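Local coordinates for restriction endonuclease UbaLAI (Unidentified, PDB 5O63), which cleaves DNA as a monomeric Type IIE restriction endonuclease, its N-terminal B3 domain, the fragment described here, binding the cognate sequence, at residues 32-37 with 98-103; 40-45 with 90-95; 102-107 with 127-132. One frame throughout, in Å; residues are numbered along the deposited sequence. Where two conformers were deposited one is given.

Interaction 1: 32-37 with 98-103; sequences NDDSGR and LLNERN. With nucleotides of chain D.
D34 holds CG between its backbone N and carbonyl carbon (chi1 57°), while chi2 of R102 (-56°) turns CD aside. The R102 guanidinium has D33 O and D34 CB over one face and N32 O near its plane at the edge. R102 NH2 donates to D34 OD2 at 2.9 Å, a salt bridge received on the anti side of the carboxylate, and the two flat groups stand nearly perpendicular (84°). The same NH2 makes a weak bond to N32 O at 3.1 Å, and R102 NE donates to P31 O. D34 OD1 accepts from G36 N at 3.1 Å, which defines an Asx turn; H38 N and G39 N donate to it too. This turn shapes a DNA-reading loop of the B3 domain, between strands 19-28 and 40-41. R37 NE donates to O6 of DG7 of chain D at 2.7 Å and R37 NH2 to N7 of that base at 3.0 Å, the two-pronged reading of guanine from the major groove. N32 N donates to OP2 of DC4 of chain D at 2.8 Å. N100 OD1 accepts from S35 N at 3.0 Å and from a water that in turn accepts from R37 N.

Interaction 2: 40-45 with 90-95; sequences VLVPTE and RRITRM. With nucleotides of chain C; nucleotides of chain D.
V40 and I92 form a hydrogen-bonded antiparallel pair, and L41 with R91 the adjoining non-hydrogen-bonded one, which together attach the short edge strand 40-41 to strand 89-93 of the B3 domain's mixed sheet. Three backbone bonds define the register: V40 N to I92 O at 2.8 Å, its reciprocal from I92 N to V40 O, and V42 N to R90 O, the last nearly straight (172° at the hydrogen). Beyond V42 the chains are joined by a water that donates to V42 O and accepts from R90 N. The carbonyl O of R90 also has L41 CD1 at 3.4 Å, and the R90 guanidinium bonds Y81 OH and makes a cation-pi contact with Y47.

Apolar contacts lie on the face that carries V40 and I92. V42 CG2 rests on I92 CG1 at 3.7 Å, with F50 touching both residues. M95, an engineered methionine, meets V40 at about a right angle and is bent at its end (chi3 -77°), so that CE approaches V40 CG2 at 3.3 Å, closer than usual van der Waals contact.

DNA contacts come from both segments. R91 lies on the other face with L41; its chain is extended from CG to NE, and NE is paired with E89, a second-shell carboxylate that probably helps to orient the guanidinium. Phosphates are held by T44 N, which donates to OP2 of DG2 of chain D at 3.0 Å, and by R94 NE, which meets OP1 of DC2 of chain C at 2.8 Å. R91 itself reads a base: NH1 at 2.9 Å and NH2 at 3.0 Å converge on the single O4 of DT5 of chain C.

Interaction 3: 102-107 with 127-132; sequences RNYDPR and CANSGS
A128 O faces R107 CA at 3.3 Å in a CA-H...O contact, and R107 CB and CG pass beside the same carbonyl. The A128 backbone bonds that of L108, one residue further on, where strand 121-128 ends.

N129 follows, with CG between its backbone N and carbonyl carbon (chi1 68°). Its CB lies 3.8 Å from R107 CG, and its CG 3.7 Å from Y104 CB. OD1 accepts from G131 N at 3.0 Å, closing an Asx turn in which the donor stands above the amide carbonyl plane, 45° out of it.

S130 carries the polar grip. Its N donates to Y104 O at 2.8 Å, within the carbonyl plane, and its OG donates to P106 O, also at 2.8 Å, on a lone pair. OG comes within 3.2 Å of P106 CD as well. The peptide before P106 is cis; S130 thus bonds the carbonyls of Y104 and P106, bracketing that bend, while F136 of helix 136-144 touches both S130 and P106.

At G131 the CA lies 3.6 Å from Y104 CD2, so the backbone itself comes directly against the ring. The whole is the open end of the antiparallel hairpin formed by strands 108-116 and 121-128, part of the B3 domain's sheet, where the strands give way to loops still tied together by S130.

Interaction 1 joins the other two. R107 of interaction 3 sends NH1 into interaction 1, where it bonds L99 O at 2.7 Å and D33 O at 2.8 Å, so one guanidinium nitrogen links both loops of that contact to the hairpin end. R102 and N103 are shared by interactions 1 and 3. Towards interaction 2, which is nested within the chain loop that interaction 1 closes, D33 OD1 probably bonds L41 N at 2.9 Å and S35 O probably bonds M95 N at 3.1 Å. Interactions 1 and 2 each contact the DNA directly. Interaction 3, whose centre is 18 Å from that of interaction 2, stays about 7 Å from the DNA at its nearest atom.

Interaction 1: 32-37 with 98-103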
loop_
_atom_site.group_PDB
_atom_site.type_symbol
_atom_site.label_atom_id
_atom_site.label_comp_id
_atom_site.label_asym_id
_atom_site.label_seq_id
_atom_site.Cartn_x
_atom_site.Cartn_y
_atom_site.Cartn_z
ATOM N N ASN A 32 0.864 -14.084 -7.109
ATOM C CA ASN A 32 1.941 -13.554 -8.006
ATOM C C ASN A 32 2.582 -12.297 -7.475
ATOM O O ASN A 32 3.751 -12.032 -7.842
ATOM C CB ASN A 32 1.397 -13.222 -9.394
ATOM C CG ASN A 32 2.487 -13.357 -10.469
ATOM O OD1 ASN A 32 3.114 -14.396 -10.569
ATOM N ND2 ASN A 32 2.709 -12.286 -11.208
ATOM N N ASP A 33 1.873 -11.518 -6.657
ATOM C CA ASP A 33 2.434 -10.226 -6.136
ATOM C C ASP A 33 3.602 -10.475 -5.234
ATOM O O ASP A 33 3.641 -11.471 -4.527
ATOM C CB ASP A 33 1.338 -9.518 -5.339
ATOM C CG ASP A 33 0.237 -8.886 -6.170
ATOM O OD1 ASP A 33 0.419 -8.437 -7.302
ATOM O OD2 ASP A 33 -0.894 -8.791 -5.534
ATOM N N ASP A 34 4.595 -9.538 -5.210
ATOM C CA ASP A 34 5.668 -9.608 -4.233
ATOM C C ASP A 34 6.307 -8.175 -4.199
ATOM O O ASP A 34 5.718 -7.251 -4.711
ATOM C CB ASP A 34 6.649 -10.704 -4.570
ATOM C CG ASP A 34 7.248 -10.544 -5.968
ATOM O OD1 ASP A 34 7.471 -9.414 -6.451
ATOM O OD2 ASP A 34 7.345 -11.594 -6.673
ATOM N N SER A 35 7.495 -8.091 -3.585
ATOM C CA SER A 35 8.099 -6.764 -3.310
ATOM C C SER A 35 8.568 -6.032 -4.557
ATOM O O SER A 35 8.750 -4.800 -4.538
ATOM C CB SER A 35 9.299 -6.959 -2.368
ATOM O OG SER A 35 8.921 -7.688 -1.232
ATOM N N GLY A 36 8.777 -6.759 -5.660
ATOM C CA GLY A 36 9.219 -6.099 -6.870
ATOM C C GLY A 36 9.666 -6.982 -8.060
ATOM O O GLY A 36 9.616 -6.495 -9.189
ATOM N N ARG A 37 10.020 -8.235 -7.803
ATOM C CA ARG A 37 10.256 -9.134 -8.914
ATOM C C ARG A 37 9.001 -9.152 -9.811
ATOM O O ARG A 37 9.075 -8.938 -11.021
ATOM C CB ARG A 37 10.585 -10.555 -8.380
ATOM C CG ARG A 37 11.322 -11.440 -9.447
ATOM C CD ARG A 37 10.353 -12.060 -10.444
ATOM N NE ARG A 37 11.040 -13.083 -11.282
ATOM C CZ ARG A 37 11.056 -14.405 -11.028
ATOM N NH1 ARG A 37 10.386 -14.897 -9.971
ATOM N NH2 ARG A 37 11.747 -15.248 -11.817
ATOM N N LEU A 98 9.439 -8.345 3.319
ATOM C CA LEU A 98 8.502 -9.273 3.966
ATOM C C LEU A 98 7.585 -9.842 2.887
ATOM O O LEU A 98 7.177 -11.003 2.956
ATOM C CB LEU A 98 7.663 -8.581 5.060
ATOM C CG LEU A 98 6.655 -9.519 5.762
ATOM C CD1 LEU A 98 7.299 -10.839 6.254
ATOM C CD2 LEU A 98 6.014 -8.798 6.935
ATOM N N LEU A 99 7.281 -9.057 1.861
ATOM C CA LEU A 99 6.245 -9.547 0.901
ATOM C C LEU A 99 6.772 -10.703 0.044
ATOM O O LEU A 99 5.994 -11.415 -0.596
ATOM C CB LEU A 99 5.781 -8.455 -0.043
ATOM C CG LEU A 99 5.002 -7.304 0.576
ATOM C CD1 LEU A 99 4.636 -6.350 -0.556
ATOM C CD2 LEU A 99 3.805 -7.824 1.340
ATOM N N ASN A 100 8.091 -10.904 0.030
ATOM C CA ASN A 100 8.573 -11.939 -0.868
ATOM C C ASN A 100 8.291 -13.377 -0.368
ATOM O O ASN A 100 8.271 -14.332 -1.178
ATOM C CB ASN A 100 10.077 -11.711 -1.087
ATOM C CG ASN A 100 10.321 -10.513 -1.938
ATOM O OD1 ASN A 100 9.517 -10.170 -2.831
ATOM N ND2 ASN A 100 11.441 -9.799 -1.650
ATOM N N GLU A 101 8.073 -13.537 0.930
ATOM C CA GLU A 101 7.883 -14.857 1.499
ATOM C C GLU A 101 6.504 -15.381 1.126
ATOM O O GLU A 101 5.527 -14.789 1.512
ATOM C CB GLU A 101 8.064 -14.805 3.019
ATOM C CG GLU A 101 9.551 -14.787 3.440
ATOM C CD GLU A 101 10.262 -16.131 3.361
ATOM O OE1 GLU A 101 9.583 -17.177 3.313
ATOM O OE2 GLU A 101 11.525 -16.146 3.376
ATOM N N ARG A 102 6.442 -16.491 0.396
ATOM C CA ARG A 102 5.172 -16.959 -0.198
ATOM C C ARG A 102 4.385 -18.018 0.607
ATOM O O ARG A 102 3.271 -18.357 0.203
ATOM C CB ARG A 102 5.453 -17.553 -1.601
ATOM C CG ARG A 102 5.918 -16.540 -2.642
ATOM C CD ARG A 102 4.884 -15.374 -2.766
ATOM N NE ARG A 102 4.803 -14.758 -4.106
ATOM C CZ ARG A 102 5.831 -14.225 -4.807
ATOM N NH1 ARG A 102 7.138 -14.213 -4.319
ATOM N NH2 ARG A 102 5.566 -13.737 -6.027
ATOM N N ASN A 103 4.929 -18.531 1.701
ATOM C CA ASN A 103 4.287 -19.663 2.399
ATOM C C ASN A 103 3.377 -19.305 3.582
ATOM O O ASN A 103 3.067 -20.159 4.438
ATOM C CB ASN A 103 5.390 -20.598 2.892
ATOM C CG ASN A 103 6.078 -21.315 1.764
ATOM O OD1 ASN A 103 5.422 -21.871 0.881
ATOM N ND2 ASN A 103 7.403 -21.276 1.762
ATOM P P DG D 6 7.560 -20.570 -13.953
ATOM O OP1 DG D 6 7.608 -21.903 -14.601
ATOM O OP2 DG D 6 7.694 -20.398 -12.490
ATOM O "O5'" DG D 6 8.696 -19.625 -14.599
ATOM C "C5'" DG D 6 8.930 -19.598 -15.974
ATOM C "C4'" DG D 6 10.064 -18.630 -16.269
ATOM O "O4'" DG D 6 9.528 -17.274 -16.132
ATOM C "C3'" DG D 6 11.245 -18.715 -15.294
ATOM O "O3'" DG D 6 12.419 -18.465 -16.011
ATOM C "C2'" DG D 6 11.012 -17.463 -14.411
ATOM C "C1'" DG D 6 10.444 -16.509 -15.447
ATOM N N9 DG D 6 9.806 -15.376 -14.831
ATOM C C8 DG D 6 9.038 -15.345 -13.663
ATOM N N7 DG D 6 8.688 -14.115 -13.308
ATOM C C5 DG D 6 9.266 -13.301 -14.293
ATOM C C6 DG D 6 9.307 -11.895 -14.397
ATOM O O6 DG D 6 8.779 -11.036 -13.624
ATOM N N1 DG D 6 10.010 -11.459 -15.509
ATOM C C2 DG D 6 10.620 -12.311 -16.428
ATOM N N2 DG D 6 11.246 -11.722 -17.446
ATOM N N3 DG D 6 10.626 -13.648 -16.319
ATOM C C4 DG D 6 9.960 -14.071 -15.232
ATOM P P DG D 7 13.716 -19.425 -15.925
ATOM O OP1 DG D 7 13.517 -20.650 -16.554
ATOM O OP2 DG D 7 14.227 -19.270 -14.545
ATOM O "O5'" DG D 7 14.733 -18.553 -16.766
ATOM C "C5'" DG D 7 14.482 -18.282 -18.158
ATOM C "C4'" DG D 7 15.178 -16.973 -18.535
ATOM O "O4'" DG D 7 14.438 -15.836 -17.957
ATOM C "C3'" DG D 7 16.603 -16.831 -18.037
ATOM O "O3'" DG D 7 17.345 -16.194 -19.040
ATOM C "C2'" DG D 7 16.457 -15.917 -16.783
ATOM C "C1'" DG D 7 15.323 -15.012 -17.222
ATOM N N9 DG D 7 14.575 -14.493 -16.119
ATOM C C8 DG D 7 13.914 -15.229 -15.161
ATOM N N7 DG D 7 13.321 -14.463 -14.266
ATOM C C5 DG D 7 13.583 -13.174 -14.686
ATOM C C6 DG D 7 13.179 -11.919 -14.109
ATOM O O6 DG D 7 12.484 -11.712 -13.090
ATOM N N1 DG D 7 13.678 -10.842 -14.841
ATOM C C2 DG D 7 14.428 -10.960 -16.010
ATOM N N2 DG D 7 14.862 -9.794 -16.601
ATOM N N3 DG D 7 14.764 -12.127 -16.553
ATOM C C4 DG D 7 14.351 -13.174 -15.819
ATOM P P DC D 4 -2.480 -15.187 -9.262
ATOM O OP1 DC D 4 -3.070 -16.315 -8.464
ATOM O OP2 DC D 4 -1.591 -14.179 -8.516
ATOM O "O5'" DC D 4 -1.579 -15.736 -10.436
ATOM C "C5'" DC D 4 -2.168 -16.792 -11.330
ATOM C "C4'" DC D 4 -1.176 -17.175 -12.385
ATOM O "O4'" DC D 4 -0.935 -16.053 -13.254
ATOM C "C3'" DC D 4 0.200 -17.552 -11.793
ATOM O "O3'" DC D 4 0.504 -18.894 -12.209
ATOM C "C2'" DC D 4 1.173 -16.554 -12.447
ATOM C "C1'" DC D 4 0.358 -16.138 -13.701
ATOM N N1 DC D 4 0.737 -14.807 -14.187
ATOM C C2 DC D 4 1.529 -14.706 -15.349
ATOM O O2 DC D 4 1.823 -15.748 -16.016
ATOM N N3 DC D 4 1.906 -13.463 -15.763
ATOM C C4 DC D 4 1.573 -12.364 -15.050
ATOM N N4 DC D 4 2.036 -11.178 -15.501
ATOM C C5 DC D 4 0.767 -12.444 -13.842
ATOM C C6 DC D 4 0.402 -13.681 -13.436
HETATM O O HOH W 1 10.837 -9.283 -5.173
#

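Interaction 2: 40-45 with 90-95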
loop_
_atom_site.group_PDB
_atom_site.type_symbol
_atom_site.label_atom_id
_atom_site.label_comp_id
_atom_site.label_asym_id
_atom_site.label_seq_id
_atom_site.Cartn_x
_atom_site.Cartn_y
_atom_site.Cartn_z
ATOM N N VAL A 40 3.560 -5.297 -6.677
ATOM C CA VAL A 40 2.157 -5.409 -6.297
ATOM C C VAL A 40 1.375 -4.773 -7.430
ATOM O O VAL A 40 1.508 -3.585 -7.732
ATOM C CB VAL A 40 1.887 -4.721 -4.956
ATOM C CG1 VAL A 40 0.350 -4.631 -4.717
ATOM C CG2 VAL A 40 2.575 -5.514 -3.837
ATOM N N LEU A 41 0.459 -5.575 -8.014
ATOM C CA LEU A 41 -0.315 -5.100 -9.153
ATOM C C LEU A 41 -1.409 -4.109 -8.643
ATOM O O LEU A 41 -2.058 -4.394 -7.636
ATOM C CB LEU A 41 -0.990 -6.301 -9.891
ATOM C CG LEU A 41 -1.780 -5.860 -11.127
ATOM C CD1 LEU A 41 -0.874 -5.304 -12.261
ATOM C CD2 LEU A 41 -2.530 -7.159 -11.626
ATOM N N VAL A 42 -1.483 -2.937 -9.280
ATOM C CA VAL A 42 -2.405 -1.883 -8.831
ATOM C C VAL A 42 -3.696 -2.032 -9.621
ATOM O O VAL A 42 -3.682 -1.927 -10.836
ATOM C CB VAL A 42 -1.833 -0.470 -9.062
ATOM C CG1 VAL A 42 -2.795 0.580 -8.515
ATOM C CG2 VAL A 42 -0.450 -0.342 -8.340
ATOM N N PRO A 43 -4.826 -2.291 -8.929
ATOM C CA PRO A 43 -6.117 -2.340 -9.657
ATOM C C PRO A 43 -6.442 -0.996 -10.260
ATOM O O PRO A 43 -6.064 0.046 -9.665
ATOM C CB PRO A 43 -7.123 -2.666 -8.567
ATOM C CG PRO A 43 -6.473 -2.825 -7.363
ATOM C CD PRO A 43 -4.993 -2.444 -7.485
ATOM N N THR A 44 -7.137 -0.985 -11.403
ATOM C CA THR A 44 -7.387 0.266 -12.130
ATOM C C THR A 44 -8.104 1.290 -11.249
ATOM O O THR A 44 -7.803 2.486 -11.310
ATOM C CB THR A 44 -8.205 0.042 -13.442
ATOM O OG1 THR A 44 -9.398 -0.726 -13.191
ATOM C CG2 THR A 44 -7.344 -0.662 -14.521
ATOM N N GLU A 45 -8.996 0.822 -10.385
ATOM C CA GLU A 45 -9.740 1.727 -9.528
ATOM C C GLU A 45 -8.857 2.362 -8.474
ATOM O O GLU A 45 -9.257 3.335 -7.827
ATOM C CB GLU A 45 -10.917 1.001 -8.872
ATOM C CG GLU A 45 -12.035 0.710 -9.832
ATOM N N ARG A 90 -0.129 -1.363 -14.190
ATOM C CA ARG A 90 0.726 -0.631 -13.256
ATOM C C ARG A 90 1.001 -1.451 -12.015
ATOM O O ARG A 90 0.183 -2.214 -11.511
ATOM C CB ARG A 90 0.091 0.735 -12.858
ATOM C CG ARG A 90 -0.253 1.588 -14.049
ATOM C CD ARG A 90 -0.662 2.944 -13.658
ATOM N NE ARG A 90 -1.236 3.583 -14.834
ATOM C CZ ARG A 90 -1.592 4.850 -14.856
ATOM N NH1 ARG A 90 -1.399 5.574 -13.769
ATOM N NH2 ARG A 90 -2.122 5.380 -15.966
ATOM N N ARG A 91 2.244 -1.299 -11.502
ATOM C CA ARG A 91 2.725 -2.060 -10.355
ATOM C C ARG A 91 3.419 -1.115 -9.411
ATOM O O ARG A 91 4.001 -0.113 -9.895
ATOM C CB ARG A 91 3.741 -3.132 -10.794
ATOM C CG ARG A 91 3.184 -4.152 -11.771
ATOM C CD ARG A 91 4.357 -4.995 -12.230
ATOM N NE ARG A 91 3.948 -5.812 -13.364
ATOM C CZ ARG A 91 4.765 -6.568 -14.105
ATOM N NH1 ARG A 91 6.080 -6.670 -13.789
ATOM N NH2 ARG A 91 4.261 -7.205 -15.173
ATOM N N ILE A 92 3.410 -1.413 -8.116
ATOM C CA ILE A 92 4.356 -0.810 -7.156
ATOM C C ILE A 92 5.470 -1.824 -6.960
ATOM O O ILE A 92 5.230 -3.036 -6.844
ATOM C CB ILE A 92 3.702 -0.509 -5.773
ATOM C CG1 ILE A 92 2.362 0.209 -6.001
ATOM C CG2 ILE A 92 4.701 0.304 -4.923
ATOM C CD1 ILE A 92 2.532 1.569 -6.766
ATOM N N THR A 93 6.707 -1.311 -6.910
ATOM C CA THR A 93 7.873 -2.136 -6.600
ATOM C C THR A 93 8.815 -1.390 -5.615
ATOM O O THR A 93 8.539 -0.237 -5.212
ATOM C CB THR A 93 8.698 -2.479 -7.877
ATOM O OG1 THR A 93 9.261 -1.260 -8.409
ATOM C CG2 THR A 93 7.864 -3.118 -8.970
ATOM N N ARG A 94 9.886 -2.082 -5.200
ATOM C CA ARG A 94 10.845 -1.638 -4.146
ATOM C C ARG A 94 10.191 -1.648 -2.749
ATOM O O ARG A 94 10.654 -0.998 -1.831
ATOM C CB ARG A 94 11.463 -0.217 -4.477
ATOM C CG ARG A 94 11.974 -0.084 -5.926
ATOM C CD ARG A 94 12.701 1.249 -6.080
ATOM N NE ARG A 94 13.836 1.330 -5.156
ATOM C CZ ARG A 94 14.410 2.509 -4.851
ATOM N NH1 ARG A 94 14.021 3.602 -5.486
ATOM N NH2 ARG A 94 15.379 2.550 -3.958
ATOM N N MET A 95 9.130 -2.459 -2.552
ATOM C CA MET A 95 8.598 -2.621 -1.223
ATOM C C MET A 95 9.416 -3.520 -0.297
ATOM O O MET A 95 10.386 -4.217 -0.691
ATOM C CB MET A 95 7.161 -3.162 -1.322
ATOM C CG MET A 95 6.293 -2.123 -1.914
ATOM S SD MET A 95 4.668 -2.794 -2.337
ATOM C CE MET A 95 5.245 -3.630 -3.817
ATOM P P DC C 2 14.820 -2.431 -4.500
ATOM O OP1 DC C 2 15.140 -0.972 -4.354
ATOM O OP2 DC C 2 13.873 -3.098 -3.536
ATOM O "O5'" DC C 2 14.364 -2.654 -5.982
ATOM C "C5'" DC C 2 15.059 -2.040 -7.079
ATOM C "C4'" DC C 2 14.694 -2.700 -8.390
ATOM O "O4'" DC C 2 14.997 -4.103 -8.366
ATOM C "C3'" DC C 2 13.213 -2.598 -8.729
ATOM O "O3'" DC C 2 13.102 -1.502 -9.690
ATOM C "C2'" DC C 2 12.891 -3.994 -9.332
ATOM C "C1'" DC C 2 14.311 -4.623 -9.456
ATOM N N1 DC C 2 14.345 -6.116 -9.366
ATOM C C2 DC C 2 15.102 -6.786 -10.369
ATOM O O2 DC C 2 15.641 -6.123 -11.242
ATOM N N3 DC C 2 15.117 -8.110 -10.371
ATOM C C4 DC C 2 14.565 -8.784 -9.342
ATOM N N4 DC C 2 14.632 -10.137 -9.392
ATOM C C5 DC C 2 13.821 -8.137 -8.289
ATOM C C6 DC C 2 13.754 -6.794 -8.327
ATOM P P DG D 2 -9.036 -4.718 -12.202
ATOM O OP1 DG D 2 -10.105 -4.347 -11.202
ATOM O OP2 DG D 2 -7.851 -3.759 -12.236
ATOM O "O5'" DG D 2 -8.591 -6.185 -11.826
ATOM C "C5'" DG D 2 -9.511 -7.257 -11.860
ATOM C "C4'" DG D 2 -8.775 -8.568 -11.800
ATOM O "O4'" DG D 2 -8.146 -8.879 -13.099
ATOM C "C3'" DG D 2 -7.653 -8.616 -10.750
ATOM O "O3'" DG D 2 -7.862 -9.807 -9.992
ATOM C "C2'" DG D 2 -6.335 -8.650 -11.619
ATOM C "C1'" DG D 2 -6.852 -9.402 -12.844
ATOM N N9 DG D 2 -6.040 -9.234 -14.055
ATOM C C8 DG D 2 -5.389 -8.102 -14.495
ATOM N N7 DG D 2 -4.767 -8.301 -15.622
ATOM C C5 DG D 2 -4.982 -9.640 -15.929
ATOM C C6 DG D 2 -4.531 -10.428 -17.044
ATOM O O6 DG D 2 -3.822 -10.077 -17.994
ATOM N N1 DG D 2 -5.023 -11.742 -16.993
ATOM C C2 DG D 2 -5.857 -12.229 -15.983
ATOM N N2 DG D 2 -6.192 -13.541 -16.078
ATOM N N3 DG D 2 -6.278 -11.501 -14.941
ATOM C C4 DG D 2 -5.790 -10.221 -14.985
ATOM P P DT C 5 10.330 -4.688 -22.263
ATOM O OP1 DT C 5 11.059 -4.469 -23.541
ATOM O OP2 DT C 5 9.214 -3.873 -21.786
ATOM O "O5'" DT C 5 9.789 -6.214 -22.263
ATOM C "C5'" DT C 5 10.653 -7.209 -22.795
ATOM C "C4'" DT C 5 10.033 -8.601 -22.703
ATOM O "O4'" DT C 5 9.876 -8.935 -21.279
ATOM C "C3'" DT C 5 8.676 -8.787 -23.357
ATOM O "O3'" DT C 5 8.618 -10.082 -23.902
ATOM C "C2'" DT C 5 7.716 -8.720 -22.149
ATOM C "C1'" DT C 5 8.586 -9.422 -21.097
ATOM N N1 DT C 5 8.186 -9.135 -19.747
ATOM C C2 DT C 5 8.011 -10.190 -18.863
ATOM O O2 DT C 5 8.240 -11.325 -19.174
ATOM N N3 DT C 5 7.553 -9.857 -17.621
ATOM C C4 DT C 5 7.261 -8.591 -17.164
ATOM O O4 DT C 5 6.848 -8.398 -16.048
ATOM C C5 DT C 5 7.500 -7.501 -18.127
ATOM C C7 DT C 5 7.220 -6.066 -17.724
ATOM C C6 DT C 5 7.945 -7.824 -19.354
HETATM O O HOH W 2 -2.831 -2.150 -13.401
#

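Interaction 3: 102-107 with 127-132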
loop_
_atom_site.group_PDB
_atom_site.type_symbol
_atom_site.label_atom_id
_atom_site.label_comp_id
_atom_site.label_asym_id
_atom_site.label_seq_id
_atom_site.Cartn_x
_atom_site.Cartn_y
_atom_site.Cartn_z
ATOM N N ARG A 102 6.442 -16.491 0.396
ATOM C CA ARG A 102 5.172 -16.959 -0.198
ATOM C C ARG A 102 4.385 -18.018 0.607
ATOM O O ARG A 102 3.271 -18.357 0.203
ATOM C CB ARG A 102 5.453 -17.553 -1.601
ATOM C CG ARG A 102 5.918 -16.540 -2.642
ATOM C CD ARG A 102 4.884 -15.374 -2.766
ATOM N NE ARG A 102 4.803 -14.758 -4.106
ATOM C CZ ARG A 102 5.831 -14.225 -4.807
ATOM N NH1 ARG A 102 7.138 -14.213 -4.319
ATOM N NH2 ARG A 102 5.566 -13.737 -6.027
ATOM N N ASN A 103 4.929 -18.531 1.701
ATOM C CA ASN A 103 4.287 -19.663 2.399
ATOM C C ASN A 103 3.377 -19.305 3.582
ATOM O O ASN A 103 3.067 -20.159 4.438
ATOM C CB ASN A 103 5.390 -20.598 2.892
ATOM C CG ASN A 103 6.078 -21.315 1.764
ATOM O OD1 ASN A 103 5.422 -21.871 0.881
ATOM N ND2 ASN A 103 7.403 -21.276 1.762
ATOM N N TYR A 104 3.004 -18.027 3.674
ATOM C CA TYR A 104 2.307 -17.526 4.862
ATOM C C TYR A 104 1.124 -16.728 4.442
ATOM O O TYR A 104 0.775 -15.703 5.074
ATOM C CB TYR A 104 3.252 -16.676 5.736
ATOM C CG TYR A 104 4.403 -17.529 6.151
ATOM C CD1 TYR A 104 5.606 -17.467 5.469
ATOM C CD2 TYR A 104 4.266 -18.475 7.161
ATOM C CE1 TYR A 104 6.680 -18.320 5.817
ATOM C CE2 TYR A 104 5.315 -19.308 7.523
ATOM C CZ TYR A 104 6.520 -19.227 6.842
ATOM O OH TYR A 104 7.561 -20.058 7.189
ATOM N N ASP A 105 0.476 -17.151 3.359
ATOM C CA ASP A 105 -0.688 -16.376 2.868
ATOM C C ASP A 105 -1.893 -16.536 3.807
ATOM O O ASP A 105 -2.006 -17.579 4.483
ATOM C CB ASP A 105 -1.071 -16.832 1.466
ATOM C CG ASP A 105 -0.169 -16.254 0.363
ATOM O OD1 ASP A 105 -0.414 -16.582 -0.817
ATOM O OD2 ASP A 105 0.727 -15.402 0.675
ATOM N N PRO A 106 -2.816 -15.561 3.830
ATOM C CA PRO A 106 -2.834 -14.368 2.972
ATOM C C PRO A 106 -1.865 -13.274 3.461
ATOM O O PRO A 106 -1.439 -13.218 4.629
ATOM C CB PRO A 106 -4.275 -13.853 3.094
ATOM C CG PRO A 106 -4.706 -14.359 4.500
ATOM C CD PRO A 106 -4.117 -15.755 4.535
ATOM N N ARG A 107 -1.536 -12.418 2.507
ATOM C CA ARG A 107 -0.662 -11.232 2.720
ATOM C C ARG A 107 -1.466 -9.982 2.463
ATOM O O ARG A 107 -2.398 -10.005 1.661
ATOM C CB ARG A 107 0.523 -11.274 1.761
ATOM C CG ARG A 107 1.534 -12.363 2.080
ATOM C CD ARG A 107 2.603 -12.514 0.951
ATOM N NE ARG A 107 1.967 -12.946 -0.330
ATOM C CZ ARG A 107 2.396 -12.612 -1.542
ATOM N NH1 ARG A 107 3.568 -11.913 -1.714
ATOM N NH2 ARG A 107 1.738 -13.020 -2.631
ATOM N N CYS A 127 2.708 -3.668 5.781
ATOM C CA CYS A 127 2.348 -4.962 5.197
ATOM C C CYS A 127 2.501 -6.063 6.187
ATOM O O CYS A 127 3.130 -5.914 7.238
ATOM C CB CYS A 127 3.158 -5.243 3.974
ATOM S SG CYS A 127 4.881 -5.583 4.363
ATOM N N ALA A 128 1.887 -7.193 5.863
ATOM C CA ALA A 128 1.741 -8.258 6.804
ATOM C C ALA A 128 1.456 -9.574 6.111
ATOM O O ALA A 128 1.014 -9.606 4.982
ATOM C CB ALA A 128 0.593 -7.934 7.793
ATOM N N ASN A 129 1.755 -10.654 6.834
ATOM C CA ASN A 129 1.323 -11.965 6.388
ATOM C C ASN A 129 0.722 -12.752 7.557
ATOM O O ASN A 129 0.523 -12.216 8.645
ATOM C CB ASN A 129 2.472 -12.712 5.703
ATOM C CG ASN A 129 3.604 -13.121 6.651
ATOM O OD1 ASN A 129 3.414 -13.405 7.838
ATOM N ND2 ASN A 129 4.806 -13.225 6.062
ATOM N N SER A 130 0.389 -14.021 7.278
ATOM C CA SER A 130 -0.374 -14.792 8.239
ATOM C C SER A 130 0.449 -15.840 8.963
ATOM O O SER A 130 -0.104 -16.811 9.507
ATOM C CB SER A 130 -1.549 -15.460 7.524
ATOM O OG SER A 130 -2.389 -14.472 6.958
ATOM N N GLY A 131 1.772 -15.674 8.958
ATOM C CA GLY A 131 2.638 -16.519 9.757
ATOM C C GLY A 131 2.572 -16.258 11.257
ATOM O O GLY A 131 1.872 -15.348 11.729
ATOM N N SER A 132 3.289 -17.070 12.019
ATOM C CA SER A 132 3.315 -16.915 13.468
ATOM C C SER A 132 3.842 -15.525 13.834
ATOM O O SER A 132 4.831 -15.056 13.262
ATOM C CB SER A 132 4.173 -18.007 14.121
ATOM O OG SER A 132 3.898 -18.106 15.514
#